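Local atomic coordinates of virulence protein vsdE (Salmonella enterica, PDB entry 5LQ6), a protein that is a cysteine hydrolase that acts as a Salmonella virulence effector and suppresses host immune responses. Residues A[54-58]-A[180-184]; A[61-65]-A[82-87]; A[76-80]-A[164-168]; A[148-154]-A[206-212]. The protein carries 4 engineered substitutions. All coordinates share one frame. Residues are numbered along the deposited sequence.

Interaction 1 of 4, residues A[54-58]-A[180-184]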
loop_
_atom_site.group_PDB
_atom_site.type_symbol
_atom_site.label_atom_id
_atom_site.label_comp_id
_atom_site.label_asym_id
_atom_site.label_seq_id
_atom_site.Cartn_x
_atom_site.Cartn_y
_atom_site.Cartn_z
ATOM N N SER A 54 12.288 1.173 -11.412
ATOM C CA SER A 54 12.538 -0.131 -11.916
ATOM C C SER A 54 11.954 -1.146 -10.940
ATOM O O SER A 54 11.646 -0.848 -9.763
ATOM C CB SER A 54 14.041 -0.366 -12.030
ATOM O OG SER A 54 14.655 -0.476 -10.755
ATOM N N ARG A 55 11.857 -2.384 -11.394
ATOM C CA ARG A 55 11.401 -3.446 -10.523
ATOM C C ARG A 55 12.335 -3.620 -9.348
ATOM O O ARG A 55 11.931 -3.841 -8.211
ATOM C CB ARG A 55 11.199 -4.742 -11.311
ATOM C CG ARG A 55 10.544 -5.835 -10.508
ATOM C CD ARG A 55 10.356 -7.050 -11.392
ATOM N NE ARG A 55 9.630 -8.091 -10.705
ATOM C CZ ARG A 55 10.188 -9.029 -9.966
ATOM N NH1 ARG A 55 11.510 -9.053 -9.773
ATOM N NH2 ARG A 55 9.422 -9.943 -9.388
ATOM N N ASP A 56 13.640 -3.516 -9.604
ATOM C CA ASP A 56 14.607 -3.636 -8.549
ATOM C C ASP A 56 14.488 -2.489 -7.523
ATOM O O ASP A 56 14.663 -2.701 -6.323
ATOM C CB ASP A 56 16.019 -3.600 -9.141
ATOM C CG ASP A 56 17.042 -3.758 -8.070
ATOM O OD1 ASP A 56 17.092 -4.867 -7.514
ATOM O OD2 ASP A 56 17.711 -2.745 -7.733
ATOM N N ASN A 57 14.201 -1.290 -7.975
ATOM C CA ASN A 57 13.893 -0.183 -7.071
ATOM C C ASN A 57 12.775 -0.571 -6.123
ATOM O O ASN A 57 12.854 -0.340 -4.904
ATOM C CB ASN A 57 13.480 1.121 -7.785
ATOM C CG ASN A 57 14.573 1.790 -8.609
ATOM O OD1 ASN A 57 14.249 2.470 -9.580
ATOM N ND2 ASN A 57 15.819 1.664 -8.198
ATOM N N LEU A 58 11.699 -1.097 -6.694
ATOM C CA LEU A 58 10.566 -1.486 -5.860
ATOM C C LEU A 58 10.902 -2.552 -4.834
ATOM O O LEU A 58 10.374 -2.550 -3.741
ATOM C CB LEU A 58 9.377 -1.973 -6.724
ATOM C CG LEU A 58 8.721 -0.977 -7.617
ATOM C CD1 LEU A 58 7.636 -1.757 -8.388
ATOM C CD2 LEU A 58 8.095 0.151 -6.820
ATOM N N TYR A 180 3.351 -2.886 -17.102
ATOM C CA TYR A 180 2.744 -3.988 -16.411
ATOM C C TYR A 180 2.561 -3.641 -14.958
ATOM O O TYR A 180 3.274 -2.802 -14.399
ATOM C CB TYR A 180 3.552 -5.293 -16.572
ATOM C CG TYR A 180 4.913 -5.287 -15.975
ATOM C CD1 TYR A 180 5.122 -5.659 -14.647
ATOM C CD2 TYR A 180 6.034 -4.960 -16.703
ATOM C CE1 TYR A 180 6.359 -5.663 -14.074
ATOM C CE2 TYR A 180 7.290 -4.948 -16.136
ATOM C CZ TYR A 180 7.486 -5.346 -14.834
ATOM O OH TYR A 180 8.737 -5.385 -14.276
ATOM N N VAL A 181 1.590 -4.318 -14.326
ATOM C CA VAL A 181 1.365 -4.130 -12.887
ATOM C C VAL A 181 2.259 -5.077 -12.087
ATOM O O VAL A 181 2.241 -6.275 -12.305
ATOM C CB VAL A 181 -0.095 -4.417 -12.520
ATOM C CG1 VAL A 181 -0.354 -4.249 -11.032
ATOM C CG2 VAL A 181 -0.994 -3.496 -13.294
ATOM N N GLN A 182 3.069 -4.483 -11.203
ATOM C CA GLN A 182 3.783 -5.237 -10.214
ATOM C C GLN A 182 3.072 -5.134 -8.871
ATOM O O GLN A 182 3.070 -4.069 -8.258
ATOM C CB GLN A 182 5.213 -4.777 -10.100
ATOM C CG GLN A 182 6.051 -5.539 -9.097
ATOM C CD GLN A 182 6.243 -6.970 -9.500
ATOM O OE1 GLN A 182 6.862 -7.237 -10.569
ATOM N NE2 GLN A 182 5.640 -7.906 -8.773
ATOM N N PHE A 183 2.499 -6.237 -8.427
ATOM C CA PHE A 183 2.018 -6.313 -7.029
ATOM C C PHE A 183 3.180 -6.387 -6.108
ATOM O O PHE A 183 4.197 -7.048 -6.397
ATOM C CB PHE A 183 1.026 -7.446 -6.883
ATOM C CG PHE A 183 -0.263 -7.209 -7.632
ATOM C CD1 PHE A 183 -1.160 -6.288 -7.186
ATOM C CD2 PHE A 183 -0.577 -7.903 -8.804
ATOM C CE1 PHE A 183 -2.376 -6.042 -7.840
ATOM C CE2 PHE A 183 -1.773 -7.651 -9.450
ATOM C CZ PHE A 183 -2.665 -6.733 -8.972
ATOM N N ILE A 184 3.037 -5.715 -4.965
ATOM C CA ILE A 184 4.084 -5.636 -3.942
ATOM C C ILE A 184 3.418 -5.936 -2.602
ATOM O O ILE A 184 2.455 -5.284 -2.240
ATOM C CB ILE A 184 4.781 -4.284 -3.878
ATOM C CG1 ILE A 184 5.285 -3.851 -5.232
ATOM C CG2 ILE A 184 5.885 -4.315 -2.862
ATOM C CD1 ILE A 184 5.435 -2.365 -5.348
HETATM O O HOH W 1 6.585 -10.557 -9.643
#
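Strand 180-184 lies at the edge of the central antiparallel sheet, and its alternate residues Tyr180, Gln182 and Ile184 meet the first turn of helix 55-65. The ring of Tyr180 swings toward the helix until Tyr180 OH is 3.7 Å from Arg55 CD; the hydroxyl is hydrogen-bonded to Glu174. Val181 faces helix 129-143, where its apolar side chain packs on Ile136 and Leu137. Gln182 supplies the polar link. Gln182 OE1 accepts from Arg55 NE at 2.9 Å, while Gln182 NE2 donates to Phe183 O at 2.9 Å, so the amide is held in one orientation; a water bridges Gln182 NE2 to Arg55 NH2. Phe183 points away, and Ile184 closes the contact with Ile184 CD1 3.8 Å from Leu58 CD1, two branched apolar ends in a buried spot. Ser54 N-caps the helix and forms a capping box with Asn57. With helix 55-65 on one face and helix 129-143 on the other, the sheet is covered on both sides, consistent with a papain-like (clan CA) fold.

Interaction 2 of 4, residues A[61-65]-A[82-87]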
loop_
_atom_site.group_PDB
_atom_site.type_symbol
_atom_site.label_atom_id
_atom_site.label_comp_id
_atom_site.label_asym_id
_atom_site.label_seq_id
_atom_site.Cartn_x
_atom_site.Cartn_y
_atom_site.Cartn_z
ATOM N N MET A 61 12.615 -0.769 -2.016
ATOM C CA MET A 61 11.637 0.041 -1.266
ATOM C C MET A 61 10.752 -0.822 -0.378
ATOM O O MET A 61 10.447 -0.470 0.769
ATOM C CB MET A 61 10.795 0.873 -2.242
ATOM C CG MET A 61 11.633 1.914 -2.937
ATOM S SD MET A 61 10.754 3.080 -3.959
ATOM C CE MET A 61 10.257 4.269 -2.690
ATOM N N ALA A 62 10.340 -1.975 -0.878
ATOM C CA ALA A 62 9.529 -2.901 -0.083
ATOM C C ALA A 62 10.292 -3.484 1.081
ATOM O O ALA A 62 9.762 -3.660 2.158
ATOM C CB ALA A 62 8.983 -4.021 -0.943
ATOM N N ARG A 63 11.588 -3.777 0.860
ATOM C CA ARG A 63 12.410 -4.235 1.976
ATOM C C ARG A 63 12.583 -3.162 3.034
ATOM O O ARG A 63 12.592 -3.482 4.208
ATOM C CB ARG A 63 13.779 -4.691 1.478
ATOM C CG ARG A 63 13.757 -5.993 0.703
ATOM C CD ARG A 63 15.077 -6.244 0.021
ATOM N NE ARG A 63 15.163 -7.618 -0.488
ATOM C CZ ARG A 63 16.125 -8.052 -1.313
ATOM N NH1 ARG A 63 17.080 -7.212 -1.777
ATOM N NH2 ARG A 63 16.131 -9.321 -1.677
ATOM N N TYR A 64 12.739 -1.915 2.610
ATOM C CA TYR A 64 12.970 -0.781 3.513
ATOM C C TYR A 64 11.847 -0.624 4.534
ATOM O O TYR A 64 12.088 -0.428 5.728
ATOM C CB TYR A 64 13.179 0.504 2.761
ATOM C CG TYR A 64 13.423 1.667 3.679
ATOM C CD1 TYR A 64 14.698 1.923 4.196
ATOM C CD2 TYR A 64 12.395 2.517 4.066
ATOM C CE1 TYR A 64 14.909 2.963 5.056
ATOM C CE2 TYR A 64 12.616 3.568 4.947
ATOM C CZ TYR A 64 13.886 3.802 5.421
ATOM O OH TYR A 64 14.106 4.879 6.288
ATOM N N VAL A 65 10.594 -0.700 4.074
ATOM C CA VAL A 65 9.517 -0.411 4.994
ATOM C C VAL A 65 9.324 -1.383 6.106
ATOM O O VAL A 65 8.752 -1.039 7.152
ATOM C CB VAL A 65 8.142 -0.180 4.283
ATOM C CG1 VAL A 65 8.197 1.018 3.364
ATOM C CG2 VAL A 65 7.685 -1.396 3.520
ATOM N N CYS A 82 2.987 3.256 4.367
ATOM C CA CYS A 82 4.393 3.686 4.389
ATOM C C CYS A 82 5.016 3.554 2.999
ATOM O O CYS A 82 5.642 4.443 2.469
ATOM C CB CYS A 82 5.216 2.870 5.364
ATOM S SG CYS A 82 4.954 3.286 7.103
ATOM N N LEU A 83 4.830 2.371 2.407
ATOM C CA LEU A 83 5.405 2.139 1.092
ATOM C C LEU A 83 4.810 3.073 0.079
ATOM O O LEU A 83 5.494 3.595 -0.792
ATOM C CB LEU A 83 5.196 0.672 0.694
ATOM C CG LEU A 83 5.793 0.252 -0.637
ATOM C CD1 LEU A 83 7.281 0.571 -0.695
ATOM C CD2 LEU A 83 5.544 -1.241 -0.877
ATOM N N HIS A 84 3.483 3.262 0.099
ATOM C CA HIS A 84 2.839 4.191 -0.821
ATOM C C HIS A 84 3.382 5.613 -0.732
ATOM O O HIS A 84 3.589 6.297 -1.728
ATOM C CB HIS A 84 1.334 4.145 -0.595
ATOM C CG HIS A 84 0.528 4.876 -1.606
ATOM N ND1 HIS A 84 0.328 4.399 -2.879
ATOM C CD2 HIS A 84 -0.199 6.007 -1.525
ATOM C CE1 HIS A 84 -0.414 5.238 -3.558
ATOM N NE2 HIS A 84 -0.774 6.219 -2.756
ATOM N N TYR A 85 3.536 6.053 0.501
ATOM C CA TYR A 85 4.126 7.356 0.751
ATOM C C TYR A 85 5.547 7.467 0.199
ATOM O O TYR A 85 5.873 8.454 -0.456
ATOM C CB TYR A 85 4.118 7.636 2.248
ATOM C CG TYR A 85 4.730 8.947 2.710
ATOM C CD1 TYR A 85 6.067 9.074 2.931
ATOM C CD2 TYR A 85 3.912 10.028 2.902
ATOM C CE1 TYR A 85 6.591 10.292 3.396
ATOM C CE2 TYR A 85 4.419 11.246 3.390
ATOM C CZ TYR A 85 5.768 11.335 3.602
ATOM O OH TYR A 85 6.331 12.567 4.056
ATOM N N ASN A 86 6.377 6.483 0.481
ATOM C CA ASN A 86 7.776 6.462 0.005
ATOM C C ASN A 86 7.814 6.470 -1.532
ATOM O O ASN A 86 8.596 7.185 -2.153
ATOM C CB ASN A 86 8.525 5.256 0.549
ATOM C CG ASN A 86 8.774 5.344 2.051
ATOM O OD1 ASN A 86 8.508 6.398 2.648
ATOM N ND2 ASN A 86 9.180 4.273 2.646
ATOM N N ILE A 87 6.957 5.674 -2.175
ATOM C CA ILE A 87 6.928 5.682 -3.608
ATOM C C ILE A 87 6.550 7.057 -4.141
ATOM O O ILE A 87 7.194 7.577 -5.075
ATOM C CB ILE A 87 5.934 4.595 -4.144
ATOM C CG1 ILE A 87 6.494 3.227 -3.887
ATOM C CG2 ILE A 87 5.634 4.802 -5.638
ATOM C CD1 ILE A 87 5.443 2.135 -3.984
HETATM O O HOH W 2 10.247 2.356 0.827
#
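Met61 extends its thioether along the side of helix 76-89, bringing Met61 CE to 3.4 Å from Asn86 O and 4.1 Å from Ile87 CG1; the long, flexible chain suits this reach. Nearer the backbone, Leu83 fills the gap between the helices, with Leu83 CD1 3.9 Å from Met61 CB and Leu83 CD2 4.4 Å from Ala62 CB, the small alanine leaving room for it. One turn on, Val65 CG1 rests 4.0 Å from both Cys82 CB and Leu83 CB. A water donates to Met61 O and accepts from Asn86 ND2, each at 2.8 Å. Asn86 ND2 also donates to Leu94 O, so this buried amide is satisfied. The segment axes approach to 9.7 Å and run at 131°, a steeply inclined antiparallel pairing. Val65 is joined by backbone hydrogen bonding to Ser96 of strand 94-96, and from helix 76-89 Leu83 and Ile87 reach on to Asn168 and Val170 of strand 163-172, placing the pair between the small two-stranded sheet and the central one.

Interaction 3 of 4, residues A[76-80]-A[164-168]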
loop_
_atom_site.group_PDB
_atom_site.type_symbol
_atom_site.label_atom_id
_atom_site.label_comp_id
_atom_site.label_asym_id
_atom_site.label_seq_id
_atom_site.Cartn_x
_atom_site.Cartn_y
_atom_site.Cartn_z
ATOM N N CYS A 76 0.058 -4.917 8.055
ATOM C CA CYS A 76 0.013 -4.725 6.602
ATOM C C CYS A 76 -0.595 -3.388 6.185
ATOM O O CYS A 76 -0.189 -2.797 5.154
ATOM C CB CYS A 76 -0.747 -5.835 5.927
ATOM S SG CYS A 76 -2.483 -5.997 6.325
ATOM N N VAL A 77 -1.520 -2.849 6.977
ATOM C CA VAL A 77 -2.140 -1.558 6.647
ATOM C C VAL A 77 -1.092 -0.462 6.812
ATOM O O VAL A 77 -0.920 0.413 5.954
ATOM C CB VAL A 77 -3.352 -1.290 7.503
ATOM C CG1 VAL A 77 -3.873 0.120 7.283
ATOM C CG2 VAL A 77 -4.405 -2.338 7.230
ATOM N N LEU A 78 -0.336 -0.517 7.910
ATOM C CA LEU A 78 0.710 0.479 8.079
ATOM C C LEU A 78 1.830 0.369 7.073
ATOM O O LEU A 78 2.274 1.377 6.485
ATOM C CB LEU A 78 1.287 0.420 9.529
ATOM C CG LEU A 78 2.324 1.496 9.875
ATOM C CD1 LEU A 78 1.860 2.938 9.686
ATOM C CD2 LEU A 78 2.789 1.270 11.302
ATOM N N LEU A 79 2.271 -0.868 6.848
ATOM C CA LEU A 79 3.338 -1.112 5.880
ATOM C C LEU A 79 2.993 -0.592 4.498
ATOM O O LEU A 79 3.783 0.038 3.823
ATOM C CB LEU A 79 3.706 -2.579 5.801
ATOM C CG LEU A 79 4.411 -3.210 7.014
ATOM C CD1 LEU A 79 4.452 -4.680 6.840
ATOM C CD2 LEU A 79 5.801 -2.594 7.078
ATOM N N SER A 80 1.778 -0.911 4.055
ATOM C CA SER A 80 1.380 -0.527 2.709
ATOM C C SER A 80 1.263 0.965 2.542
ATOM O O SER A 80 1.554 1.511 1.491
ATOM C CB SER A 80 0.074 -1.205 2.344
ATOM O OG SER A 80 0.156 -2.615 2.373
ATOM N N ARG A 164 -8.759 -9.399 6.219
ATOM C CA ARG A 164 -8.485 -8.146 5.534
ATOM C C ARG A 164 -6.985 -8.030 5.375
ATOM O O ARG A 164 -6.228 -8.267 6.322
ATOM C CB ARG A 164 -8.975 -6.977 6.370
ATOM C CG ARG A 164 -8.355 -5.628 5.967
ATOM C CD ARG A 164 -9.158 -4.807 5.028
ATOM N NE ARG A 164 -8.408 -3.596 4.640
ATOM C CZ ARG A 164 -8.209 -2.518 5.405
ATOM N NH1 ARG A 164 -8.603 -2.474 6.682
ATOM N NH2 ARG A 164 -7.615 -1.460 4.892
ATOM N N HIS A 165 -6.551 -7.625 4.193
ATOM C CA HIS A 165 -5.135 -7.460 3.941
ATOM C C HIS A 165 -4.931 -6.324 2.974
ATOM O O HIS A 165 -5.564 -6.304 1.916
ATOM C CB HIS A 165 -4.575 -8.729 3.371
ATOM C CG HIS A 165 -3.097 -8.732 3.192
ATOM N ND1 HIS A 165 -2.211 -8.417 4.188
ATOM C CD2 HIS A 165 -2.336 -9.057 2.115
ATOM C CE1 HIS A 165 -0.971 -8.572 3.742
ATOM N NE2 HIS A 165 -1.025 -8.945 2.493
ATOM N N ASP A 166 -4.009 -5.421 3.301
ATOM C CA ASP A 166 -3.567 -4.379 2.389
ATOM C C ASP A 166 -2.198 -4.710 1.821
ATOM O O ASP A 166 -1.377 -5.313 2.467
ATOM C CB ASP A 166 -3.460 -3.011 3.073
ATOM C CG ASP A 166 -4.784 -2.273 3.228
ATOM O OD1 ASP A 166 -5.843 -2.899 3.076
ATOM O OD2 ASP A 166 -4.737 -1.061 3.505
ATOM N N PHE A 167 -2.000 -4.306 0.566
ATOM C CA PHE A 167 -0.744 -4.448 -0.144
ATOM C C PHE A 167 -0.683 -3.362 -1.221
ATOM O O PHE A 167 -1.496 -2.443 -1.207
ATOM C CB PHE A 167 -0.523 -5.873 -0.652
ATOM C CG PHE A 167 -1.650 -6.420 -1.502
ATOM C CD1 PHE A 167 -2.792 -6.880 -0.908
ATOM C CD2 PHE A 167 -1.569 -6.425 -2.890
ATOM C CE1 PHE A 167 -3.825 -7.401 -1.667
ATOM C CE2 PHE A 167 -2.609 -6.933 -3.650
ATOM C CZ PHE A 167 -3.735 -7.391 -3.039
ATOM N N ASN A 168 0.278 -3.422 -2.094
ATOM C CA ASN A 168 0.555 -2.339 -3.035
ATOM C C ASN A 168 0.609 -2.816 -4.467
ATOM O O ASN A 168 0.754 -4.000 -4.754
ATOM C CB ASN A 168 1.871 -1.613 -2.696
ATOM C CG ASN A 168 1.868 -1.002 -1.305
ATOM O OD1 ASN A 168 1.942 -1.701 -0.302
ATOM N ND2 ASN A 168 1.766 0.316 -1.264
HETATM O O HOH W 3 -2.791 0.793 3.778
#
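Two hydrogen bonds tie the start of helix 76-89 to strand 163-172. Asn168 ND2 donates to Ser80 O at 3.0 Å and nearly linearly, and the backbone Asp166 N donates to Cys76 SG at 3.4 Å with an angle of 169°, so the cysteine sulfur is held against the strand. The same sulfur, Cys76 SG, lies 3.2 Å from His165 ND1. Beside it, Asp166 forms a salt bridge with Arg164, Arg164 NH2 being 2.9 Å from Asp166 OD1; that carboxylate also accepts from Ser151, pairs with Arg212, and is linked to Val77 O by a water. Ser80 turns its hydroxyl back to its own helix, Ser80 OG donating to Cys76 O at 2.8 Å. Packing completes the contact: Val77 CG2 sits over one face of the Arg164 guanidinium, 4.1 Å from Arg164 NH2. Because Cys76 and Ser80 are small, the segment axes can run 6.9 Å apart, inclined by only 15°. His165 in turn bonds Asp185 through NE2, stacks on Tyr155 and meets Trp187 edge-to-face. A cysteine in the first turn of a helix, facing a strand histidine backed by an aspartate, fits the catalytic triad of a clan CA cysteine hydrolase, in which histidine activates the thiol. Arg164 probably is the residue whose serovar-specific polymorphism influences activity, and its position beside the probable catalytic histidine is consistent with such an effect.

Interaction 4 of 4, residues A[148-154]-A[206-212]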
loop_
_atom_site.group_PDB
_atom_site.type_symbol
_atom_site.label_atom_id
_atom_site.label_comp_id
_atom_site.label_asym_id
_atom_site.label_seq_id
_atom_site.Cartn_x
_atom_site.Cartn_y
_atom_site.Cartn_z
ATOM N N PHE A 148 -0.604 2.439 -6.244
ATOM C CA PHE A 148 -1.874 2.207 -5.593
ATOM C C PHE A 148 -1.717 1.356 -4.347
ATOM O O PHE A 148 -0.779 0.571 -4.246
ATOM C CB PHE A 148 -2.861 1.514 -6.532
ATOM C CG PHE A 148 -3.054 2.213 -7.862
ATOM C CD1 PHE A 148 -2.165 1.984 -8.902
ATOM C CD2 PHE A 148 -4.049 3.172 -7.978
ATOM C CE1 PHE A 148 -2.308 2.674 -10.092
ATOM C CE2 PHE A 148 -4.187 3.853 -9.198
ATOM C CZ PHE A 148 -3.289 3.578 -10.204
ATOM N N ILE A 149 -2.658 1.500 -3.423
ATOM C CA ILE A 149 -2.798 0.596 -2.287
ATOM C C ILE A 149 -4.018 -0.287 -2.568
ATOM O O ILE A 149 -5.079 0.241 -2.943
ATOM C CB ILE A 149 -2.964 1.282 -0.924
ATOM C CG1 ILE A 149 -1.812 2.254 -0.655
ATOM C CG2 ILE A 149 -3.066 0.271 0.196
ATOM C CD1 ILE A 149 -2.022 3.148 0.588
ATOM N N ILE A 150 -3.860 -1.589 -2.373
ATOM C CA ILE A 150 -4.957 -2.530 -2.595
ATOM C C ILE A 150 -5.438 -3.013 -1.264
ATOM O O ILE A 150 -4.615 -3.386 -0.397
ATOM C CB ILE A 150 -4.524 -3.727 -3.431
ATOM C CG1 ILE A 150 -3.645 -3.311 -4.609
ATOM C CG2 ILE A 150 -5.719 -4.575 -3.848
ATOM C CD1 ILE A 150 -4.294 -2.429 -5.586
ATOM N N SER A 151 -6.737 -3.058 -1.030
ATOM C CA SER A 151 -7.334 -3.642 0.172
ATOM C C SER A 151 -8.183 -4.824 -0.256
ATOM O O SER A 151 -9.082 -4.675 -1.110
ATOM C CB SER A 151 -8.201 -2.606 0.892
ATOM O OG SER A 151 -7.463 -1.534 1.362
ATOM N N ALA A 152 -7.873 -5.995 0.281
ATOM C CA ALA A 152 -8.597 -7.223 -0.017
ATOM C C ALA A 152 -9.362 -7.650 1.213
ATOM O O ALA A 152 -8.882 -7.597 2.339
ATOM C CB ALA A 152 -7.660 -8.277 -0.446
ATOM N N GLU A 153 -10.594 -8.098 1.009
ATOM C CA GLU A 153 -11.358 -8.586 2.129
ATOM C C GLU A 153 -11.097 -9.987 2.601
ATOM O O GLU A 153 -11.244 -10.271 3.780
ATOM C CB GLU A 153 -12.844 -8.393 1.847
ATOM C CG GLU A 153 -13.239 -6.928 2.035
ATOM C CD GLU A 153 -13.675 -6.584 3.450
ATOM O OE1 GLU A 153 -13.074 -7.117 4.427
ATOM O OE2 GLU A 153 -14.632 -5.778 3.569
ATOM N N ASN A 154 -10.781 -10.874 1.716
ATOM C CA ASN A 154 -10.702 -12.305 2.096
ATOM C C ASN A 154 -9.398 -12.917 1.664
ATOM O O ASN A 154 -9.314 -13.994 1.089
ATOM C CB ASN A 154 -11.911 -13.048 1.501
ATOM C CG ASN A 154 -13.205 -12.792 2.299
ATOM O OD1 ASN A 154 -13.222 -12.906 3.510
ATOM N ND2 ASN A 154 -14.260 -12.440 1.612
ATOM N N SER A 206 -14.666 -15.905 -2.727
ATOM C CA SER A 206 -15.083 -15.003 -1.667
ATOM C C SER A 206 -14.195 -13.783 -1.769
ATOM O O SER A 206 -12.977 -13.923 -1.775
ATOM C CB SER A 206 -14.923 -15.665 -0.288
ATOM O OG SER A 206 -13.555 -15.852 0.059
ATOM N N GLY A 207 -14.782 -12.605 -1.908
ATOM C CA GLY A 207 -14.049 -11.383 -1.661
ATOM C C GLY A 207 -14.111 -10.214 -2.617
ATOM O O GLY A 207 -14.084 -10.365 -3.857
ATOM N N GLU A 208 -14.150 -9.045 -1.983
ATOM C CA GLU A 208 -14.028 -7.782 -2.626
ATOM C C GLU A 208 -12.543 -7.265 -2.559
ATOM O O GLU A 208 -11.704 -7.663 -1.729
ATOM C CB GLU A 208 -14.902 -6.761 -1.914
ATOM C CG GLU A 208 -16.305 -7.169 -1.495
ATOM C CD GLU A 208 -16.755 -6.377 -0.274
ATOM O OE1 GLU A 208 -16.693 -5.133 -0.325
ATOM O OE2 GLU A 208 -17.149 -6.992 0.743
ATOM N N PHE A 209 -12.238 -6.382 -3.485
ATOM C CA PHE A 209 -11.006 -5.651 -3.529
ATOM C C PHE A 209 -11.328 -4.170 -3.711
ATOM O O PHE A 209 -12.271 -3.800 -4.399
ATOM C CB PHE A 209 -10.182 -6.111 -4.724
ATOM C CG PHE A 209 -9.754 -7.554 -4.663
ATOM C CD1 PHE A 209 -10.645 -8.534 -4.996
ATOM C CD2 PHE A 209 -8.478 -7.903 -4.237
ATOM C CE1 PHE A 209 -10.304 -9.873 -4.952
ATOM C CE2 PHE A 209 -8.118 -9.276 -4.210
ATOM C CZ PHE A 209 -9.058 -10.228 -4.539
ATOM N N TYR A 210 -10.468 -3.311 -3.169
ATOM C CA TYR A 210 -10.577 -1.870 -3.348
ATOM C C TYR A 210 -9.217 -1.312 -3.619
ATOM O O TYR A 210 -8.253 -1.842 -3.131
ATOM C CB TYR A 210 -11.106 -1.183 -2.088
ATOM C CG TYR A 210 -12.475 -1.614 -1.684
ATOM C CD1 TYR A 210 -12.670 -2.765 -0.962
ATOM C CD2 TYR A 210 -13.554 -0.902 -2.097
ATOM C CE1 TYR A 210 -13.946 -3.202 -0.605
ATOM C CE2 TYR A 210 -14.848 -1.312 -1.730
ATOM C CZ TYR A 210 -15.016 -2.462 -1.013
ATOM O OH TYR A 210 -16.302 -2.857 -0.670
ATOM N N VAL A 211 -9.151 -0.273 -4.450
ATOM C CA VAL A 211 -7.918 0.395 -4.806
ATOM C C VAL A 211 -7.997 1.826 -4.324
ATOM O O VAL A 211 -9.029 2.463 -4.485
ATOM C CB VAL A 211 -7.749 0.367 -6.338
ATOM C CG1 VAL A 211 -6.404 0.931 -6.778
ATOM C CG2 VAL A 211 -7.921 -1.071 -6.864
ATOM N N ARG A 212 -6.946 2.342 -3.696
ATOM C CA ARG A 212 -6.902 3.747 -3.313
ATOM C C ARG A 212 -5.503 4.303 -3.595
ATOM O O ARG A 212 -4.541 3.550 -3.743
ATOM C CB ARG A 212 -7.316 3.978 -1.872
ATOM C CG ARG A 212 -6.361 3.496 -0.811
ATOM C CD ARG A 212 -7.071 3.540 0.570
ATOM N NE ARG A 212 -6.140 3.628 1.707
ATOM C CZ ARG A 212 -5.505 2.596 2.267
ATOM N NH1 ARG A 212 -5.692 1.361 1.873
ATOM N NH2 ARG A 212 -4.693 2.817 3.293
HETATM O O HOH W 4 -7.082 0.320 -0.625
HETATM O O HOH W 5 -10.776 -10.553 -1.313
HETATM O O HOH W 6 -10.634 -15.719 -0.545
#
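Segments 148-152 and 209-212 run antiparallel, their axes 4.7 Å apart at closest approach, and their side chains interlock differently on the two faces. On one face Ala152 is set against the large Phe209, and Ile150 against Val211. The methyl of Ala152 leaves a hollow for the ring, with Ala152 CB 3.9 Å from Phe209 CD2, and Ile150 CG2 abuts the edge of the same ring. Val211 is wedged between Phe148 and Ile150: Val211 CG1 is 3.5 Å from Phe148 CD2 and Val211 CG2 4.1 Å from Ile150 CD1. Helix 129-143 packs over this apolar surface. On the other face Arg212 folds back over its cross-strand partner, so that Ile149 CD1 lies against one face of the guanidinium. Just before strand 209-212, Gly207 has phi/psi of 134/141°, where any CB would jam against the preceding carbonyl and crowd Asn154. The backbone bonds alternate regularly, as in Ile149 N to Arg212 O and Tyr210 N to Ser151 O, both 2.8 Å. A water joins Arg212 NH1 to Ser151 OG, which also bonds Asp166; Arg212 forms salt bridges with Asp112 and Asp166. Apolar packing on one face and the buried Arg212-Asp166 charges on the other thus give this strand two distinct chemistries.

All four contacts lie in or against one central sheet, but their chemistry follows their role more than their depth. Interaction 3, nearest the centre of the chain, is polar because it carries the probable triad residues, whereas interaction 2, also buried, is mostly apolar. Interactions 1 and 2 share helix 55-65 and meet where Ile184 packs on Ala62 and Leu83; interactions 2 and 3 share helix 76-89. Interactions 1 and 4 hold the two outermost strands, one by a helix and the other by strand pairing, and the latter is only partly buried. Interactions 3 and 4 join through neighbouring strands, the Asp166 OD1 to Ser151 OG contact of 2.7 Å linking the strand of the probable catalytic histidine to the charged face of interaction 4.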